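Local coordinates for abhydrolase domain-containing protein (Exiguobacterium antarcticum, PDB 5H3H) that probably hydrolyses ester bonds and may also act as a perhydrolase, using an alpha/beta hydrolase fold, at residues K104-L107 with N113-K116; D148-R153 with G188-A193. All coordinates share one frame; numbering follows the deposited sequence.

Contact 1: residues K104-L107 with N113-K116; sequences KYLL and NVSK
Val114 CG2 is the methyl on which this contact turns, since both helix side chains reach it. Val114 CG2 lies at the edge of the Tyr105 ring, in its plane, 3.8 Å from Tyr105 CE2. From the other helix residue, Leu106 CD1 comes within 3.7 Å of the same Val114 CG2, the two side chains crossing at about a right angle. CG of Tyr105 stands anti to the backbone N (chi1 161°), which carries the phenol out from the helix and past Val114 in the opposite sense. Beyond the methyl, the phenol oxygen meets one water: Tyr105 OH lies 2.7 Å from it, and the same water accepts the backbone N-H of Asn113, with 3.0 Å between Asn113 N and the water oxygen. No direct hydrogen bond joins the segments, so this water makes the polar link beside an otherwise apolar contact. Further out, Leu92 of the neighbouring strand touches both Tyr105 and Val114, and Ile82 of helix 71-85 packs on Tyr105. Backbone bonds from Asn113 and Ser115 to Val90 seat the incoming strand in the sheet. Helix 97-109 thus packs on the start of strand 114-120 within a beta-alpha-beta crossover of the alpha/beta hydrolase fold.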
loop_
_atom_site.group_PDB
_atom_site.type_symbol
_atom_site.label_atom_id
_atom_site.label_comp_id
_atom_site.label_asym_id
_atom_site.label_seq_id
_atom_site.Cartn_x
_atom_site.Cartn_y
_atom_site.Cartn_z
ATOM N N LYS B 104 8.990 0.449 -5.408
ATOM C CA LYS B 104 8.127 -0.709 -5.481
ATOM C C LYS B 104 7.664 -1.109 -4.071
ATOM O O LYS B 104 6.514 -1.532 -3.896
ATOM C CB LYS B 104 8.882 -1.896 -6.092
ATOM C CG LYS B 104 8.034 -3.095 -6.501
ATOM C CD LYS B 104 6.893 -2.702 -7.411
ATOM C CE LYS B 104 6.601 -3.761 -8.470
ATOM N NZ LYS B 104 5.903 -3.080 -9.610
ATOM N N TYR B 105 8.589 -1.009 -3.115
ATOM C CA TYR B 105 8.303 -1.271 -1.735
ATOM C C TYR B 105 7.240 -0.327 -1.231
ATOM O O TYR B 105 6.287 -0.755 -0.496
ATOM C CB TYR B 105 9.528 -1.078 -0.880
ATOM C CG TYR B 105 9.134 -0.898 0.576
ATOM C CD1 TYR B 105 8.672 -1.974 1.355
ATOM C CD2 TYR B 105 9.138 0.377 1.159
ATOM C CE1 TYR B 105 8.292 -1.798 2.693
ATOM C CE2 TYR B 105 8.755 0.564 2.455
ATOM C CZ TYR B 105 8.283 -0.520 3.228
ATOM O OH TYR B 105 7.870 -0.319 4.533
ATOM N N LEU B 106 7.403 0.956 -1.566
ATOM C CA LEU B 106 6.336 1.945 -1.163
ATOM C C LEU B 106 4.974 1.654 -1.806
ATOM O O LEU B 106 3.943 1.769 -1.123
ATOM C CB LEU B 106 6.754 3.367 -1.446
ATOM C CG LEU B 106 7.450 4.277 -0.430
ATOM C CD1 LEU B 106 7.782 3.747 0.955
ATOM C CD2 LEU B 106 8.629 5.001 -1.066
ATOM N N LEU B 107 4.967 1.310 -3.090
ATOM C CA LEU B 107 3.732 0.981 -3.770
ATOM C C LEU B 107 3.106 -0.307 -3.223
ATOM O O LEU B 107 1.940 -0.380 -3.078
ATOM C CB LEU B 107 3.916 0.817 -5.284
ATOM C CG LEU B 107 3.845 1.983 -6.296
ATOM C CD1 LEU B 107 3.519 3.347 -5.717
ATOM C CD2 LEU B 107 5.108 1.985 -7.148
ATOM N N ASN B 113 5.557 3.200 7.579
ATOM C CA ASN B 113 6.839 3.126 8.343
ATOM C C ASN B 113 7.909 4.074 7.861
ATOM O O ASN B 113 8.980 4.138 8.464
ATOM C CB ASN B 113 7.421 1.696 8.249
ATOM C CG ASN B 113 6.523 0.668 8.927
ATOM O OD1 ASN B 113 6.454 0.622 10.137
ATOM N ND2 ASN B 113 5.807 -0.108 8.147
ATOM N N VAL B 114 7.657 4.761 6.755
ATOM C CA VAL B 114 8.719 5.601 6.080
ATOM C C VAL B 114 8.395 7.088 6.159
ATOM O O VAL B 114 7.369 7.535 5.676
ATOM C CB VAL B 114 8.853 5.260 4.588
ATOM C CG1 VAL B 114 9.912 6.125 3.875
ATOM C CG2 VAL B 114 9.147 3.801 4.421
ATOM N N SER B 115 9.284 7.850 6.749
ATOM C CA SER B 115 9.108 9.301 6.825
ATOM C C SER B 115 9.627 10.067 5.582
ATOM O O SER B 115 9.055 11.090 5.190
ATOM C CB SER B 115 9.785 9.801 8.062
ATOM O OG SER B 115 11.167 9.880 7.851
ATOM N N LYS B 116 10.706 9.584 4.974
ATOM C CA LYS B 116 11.232 10.200 3.748
ATOM C C LYS B 116 11.972 9.207 2.854
ATOM O O LYS B 116 12.486 8.185 3.332
ATOM C CB LYS B 116 12.107 11.371 4.113
ATOM C CG LYS B 116 13.322 11.012 4.905
ATOM C CD LYS B 116 14.003 12.253 5.489
ATOM C CE LYS B 116 13.226 12.806 6.668
ATOM N NZ LYS B 116 13.952 14.014 7.178
HETATM O O HOH W 1 6.031 1.579 5.102
#

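Contact 2: residues D148-R153 with G188-A193; sequences DTKQDR and GTIQSA
Thr149, on helix 139-149, meets Ile190 of helix 186-198 in a van der Waals approach without a hydrogen bond: Thr149 OG1 lies 3.4 Å from Ile190 CG1 and 3.8 Å from Ile190 CD1. The placing of that hydroxyl is not secure, because chi1 of Thr149 (140°) is far from staggered. The two side chains run past each other in opposite directions. Lys150 follows with the aliphatic part of its chain, which crosses Ile190 at about a right angle. Lys150 CG is 3.5 Å and Lys150 CD 3.6 Å from Ile190 CD1. Ile190 can serve both neighbours because CG1 points anti to its carbonyl carbon (chi1 -72°), with CD1 carried on toward the lysine. At Gln151 and Asp152 the chain turns away from the second helix, both backbone N-H groups bonding back to the carbonyl of Asp148. At Arg153 a water restores the link: it lies in the guanidinium plane, at the edge, accepting from Arg153 NH2 at 2.8 Å and donating to Thr189 OG1 at 2.9 Å. Arg153 NH2 also bonds Val182 O, while Thr189 OG1 bonds Ser185 O. Ile146 of helix 139-149 packs on Ile190 and Ala193, and Met156 of helix 153-164 touches Thr149. The contact joins the turn between helices 139-149 and 153-164 to helix 186-198, in the helical insertion between strands 114-120 and 211-217, consistent with the cap of alpha/beta hydrolases.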
loop_
_atom_site.group_PDB
_atom_site.type_symbol
_atom_site.label_atom_id
_atom_site.label_comp_id
_atom_site.label_asym_id
_atom_site.label_seq_id
_atom_site.Cartn_x
_atom_site.Cartn_y
_atom_site.Cartn_z
ATOM N N ASP B 148 27.725 -11.111 -21.363
ATOM C CA ASP B 148 29.084 -10.924 -20.834
ATOM C C ASP B 148 29.246 -11.537 -19.420
ATOM O O ASP B 148 30.244 -12.210 -19.167
ATOM C CB ASP B 148 29.452 -9.450 -20.847
ATOM C CG ASP B 148 29.705 -8.917 -22.262
ATOM O OD1 ASP B 148 29.837 -9.763 -23.186
ATOM O OD2 ASP B 148 29.761 -7.672 -22.440
ATOM N N THR B 149 28.277 -11.337 -18.519
ATOM C CA THR B 149 28.400 -12.004 -17.197
ATOM C C THR B 149 28.411 -13.527 -17.255
ATOM O O THR B 149 29.097 -14.211 -16.422
ATOM C CB THR B 149 27.578 -11.345 -15.987
ATOM O OG1 THR B 149 26.950 -12.316 -15.098
ATOM C CG2 THR B 149 26.739 -10.221 -16.332
ATOM N N LYS B 150 27.742 -14.100 -18.266
ATOM C CA LYS B 150 27.741 -15.554 -18.451
ATOM C C LYS B 150 29.053 -16.171 -19.018
ATOM O O LYS B 150 29.205 -17.358 -19.025
ATOM C CB LYS B 150 26.513 -16.032 -19.235
ATOM C CG LYS B 150 25.306 -16.281 -18.373
ATOM C CD LYS B 150 24.033 -15.592 -18.869
ATOM C CE LYS B 150 23.495 -16.078 -20.190
ATOM N NZ LYS B 150 21.984 -16.092 -20.221
ATOM N N GLN B 151 30.004 -15.324 -19.375
ATOM C CA GLN B 151 31.287 -15.691 -19.986
ATOM C C GLN B 151 32.514 -15.244 -19.235
ATOM O O GLN B 151 33.502 -15.955 -19.251
ATOM C CB GLN B 151 31.337 -15.021 -21.328
ATOM C CG GLN B 151 30.282 -15.598 -22.249
ATOM C CD GLN B 151 30.412 -14.988 -23.608
ATOM O OE1 GLN B 151 30.121 -13.799 -23.802
ATOM N NE2 GLN B 151 30.919 -15.774 -24.544
ATOM N N ASP B 152 32.453 -14.061 -18.592
ATOM C CA ASP B 152 33.628 -13.452 -17.928
ATOM C C ASP B 152 33.038 -12.338 -17.054
ATOM O O ASP B 152 33.034 -11.191 -17.457
ATOM C CB ASP B 152 34.555 -12.839 -19.025
ATOM C CG ASP B 152 36.034 -13.116 -18.822
ATOM O OD1 ASP B 152 36.437 -14.293 -19.047
ATOM O OD2 ASP B 152 36.828 -12.162 -18.554
ATOM N N ARG B 153 32.556 -12.693 -15.858
ATOM C CA ARG B 153 31.924 -11.680 -14.973
ATOM C C ARG B 153 32.936 -10.630 -14.462
ATOM O O ARG B 153 32.666 -9.434 -14.513
ATOM C CB ARG B 153 31.085 -12.374 -13.873
ATOM C CG ARG B 153 30.297 -11.418 -12.967
ATOM C CD ARG B 153 29.337 -12.202 -12.074
ATOM N NE ARG B 153 30.105 -13.084 -11.208
ATOM C CZ ARG B 153 30.545 -12.764 -9.997
ATOM N NH1 ARG B 153 31.261 -13.644 -9.330
ATOM N NH2 ARG B 153 30.280 -11.558 -9.449
ATOM N N GLY B 188 22.427 -14.286 -9.153
ATOM C CA GLY B 188 21.702 -13.057 -8.761
ATOM C C GLY B 188 21.984 -11.874 -9.658
ATOM O O GLY B 188 21.070 -11.167 -10.067
ATOM N N THR B 189 23.272 -11.664 -9.961
ATOM C CA THR B 189 23.677 -10.619 -10.853
ATOM C C THR B 189 22.897 -10.753 -12.163
ATOM O O THR B 189 22.344 -9.774 -12.627
ATOM C CB THR B 189 25.190 -10.628 -11.088
ATOM O OG1 THR B 189 25.849 -10.357 -9.851
ATOM C CG2 THR B 189 25.619 -9.632 -12.147
ATOM N N ILE B 190 22.815 -11.957 -12.719
ATOM C CA ILE B 190 22.039 -12.136 -13.968
ATOM C C ILE B 190 20.536 -11.845 -13.814
ATOM O O ILE B 190 19.979 -11.059 -14.565
ATOM C CB ILE B 190 22.287 -13.529 -14.541
ATOM C CG1 ILE B 190 23.729 -13.550 -15.113
ATOM C CG2 ILE B 190 21.214 -13.936 -15.526
ATOM C CD1 ILE B 190 24.252 -14.940 -15.301
ATOM N N GLN B 191 19.892 -12.504 -12.870
ATOM C CA GLN B 191 18.454 -12.323 -12.621
ATOM C C GLN B 191 18.066 -10.863 -12.306
ATOM O O GLN B 191 17.045 -10.372 -12.823
ATOM C CB GLN B 191 17.960 -13.276 -11.507
ATOM C CG GLN B 191 18.136 -14.797 -11.752
ATOM C CD GLN B 191 17.457 -15.342 -12.992
ATOM O OE1 GLN B 191 17.905 -15.137 -14.130
ATOM N NE2 GLN B 191 16.391 -16.056 -12.779
ATOM N N SER B 192 18.907 -10.107 -11.583
ATOM C CA SER B 192 18.625 -8.688 -11.335
ATOM C C SER B 192 18.790 -7.834 -12.557
ATOM O O SER B 192 18.070 -6.852 -12.686
ATOM C CB SER B 192 19.521 -8.080 -10.257
ATOM O OG SER B 192 19.416 -8.721 -9.009
ATOM N N ALA B 193 19.784 -8.134 -13.410
ATOM C CA ALA B 193 19.880 -7.521 -14.770
ATOM C C ALA B 193 18.625 -7.709 -15.602
ATOM O O ALA B 193 18.229 -6.790 -16.285
ATOM C CB ALA B 193 21.081 -8.065 -15.545
HETATM O O HOH W 2 28.550 -9.426 -10.051
#

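In the fold
Contact 1 belongs to the central sheet and its crossover helix, contact 2 to the helical insertion that follows strand 114-120. They lie on opposite sides of the chain's centre, their own centres 29 Å apart and their nearest atoms about 12 Å apart. Neither lies in the pocket that holds ethaneperoxoic acid, but each is on a helix that contributes a residue to it. Helix 97-109, which carries 104-107, begins at Met97, which lines the pocket together with Ser96, the probable nucleophile of a Ser-His-Asp triad. Helix 186-198 in turn supplies Leu196, and the Thr189 carbonyl accepts a hydrogen bond from NE1 of Trp30, another pocket residue. The Thr189 side chain itself is about 10 Å from the ligand.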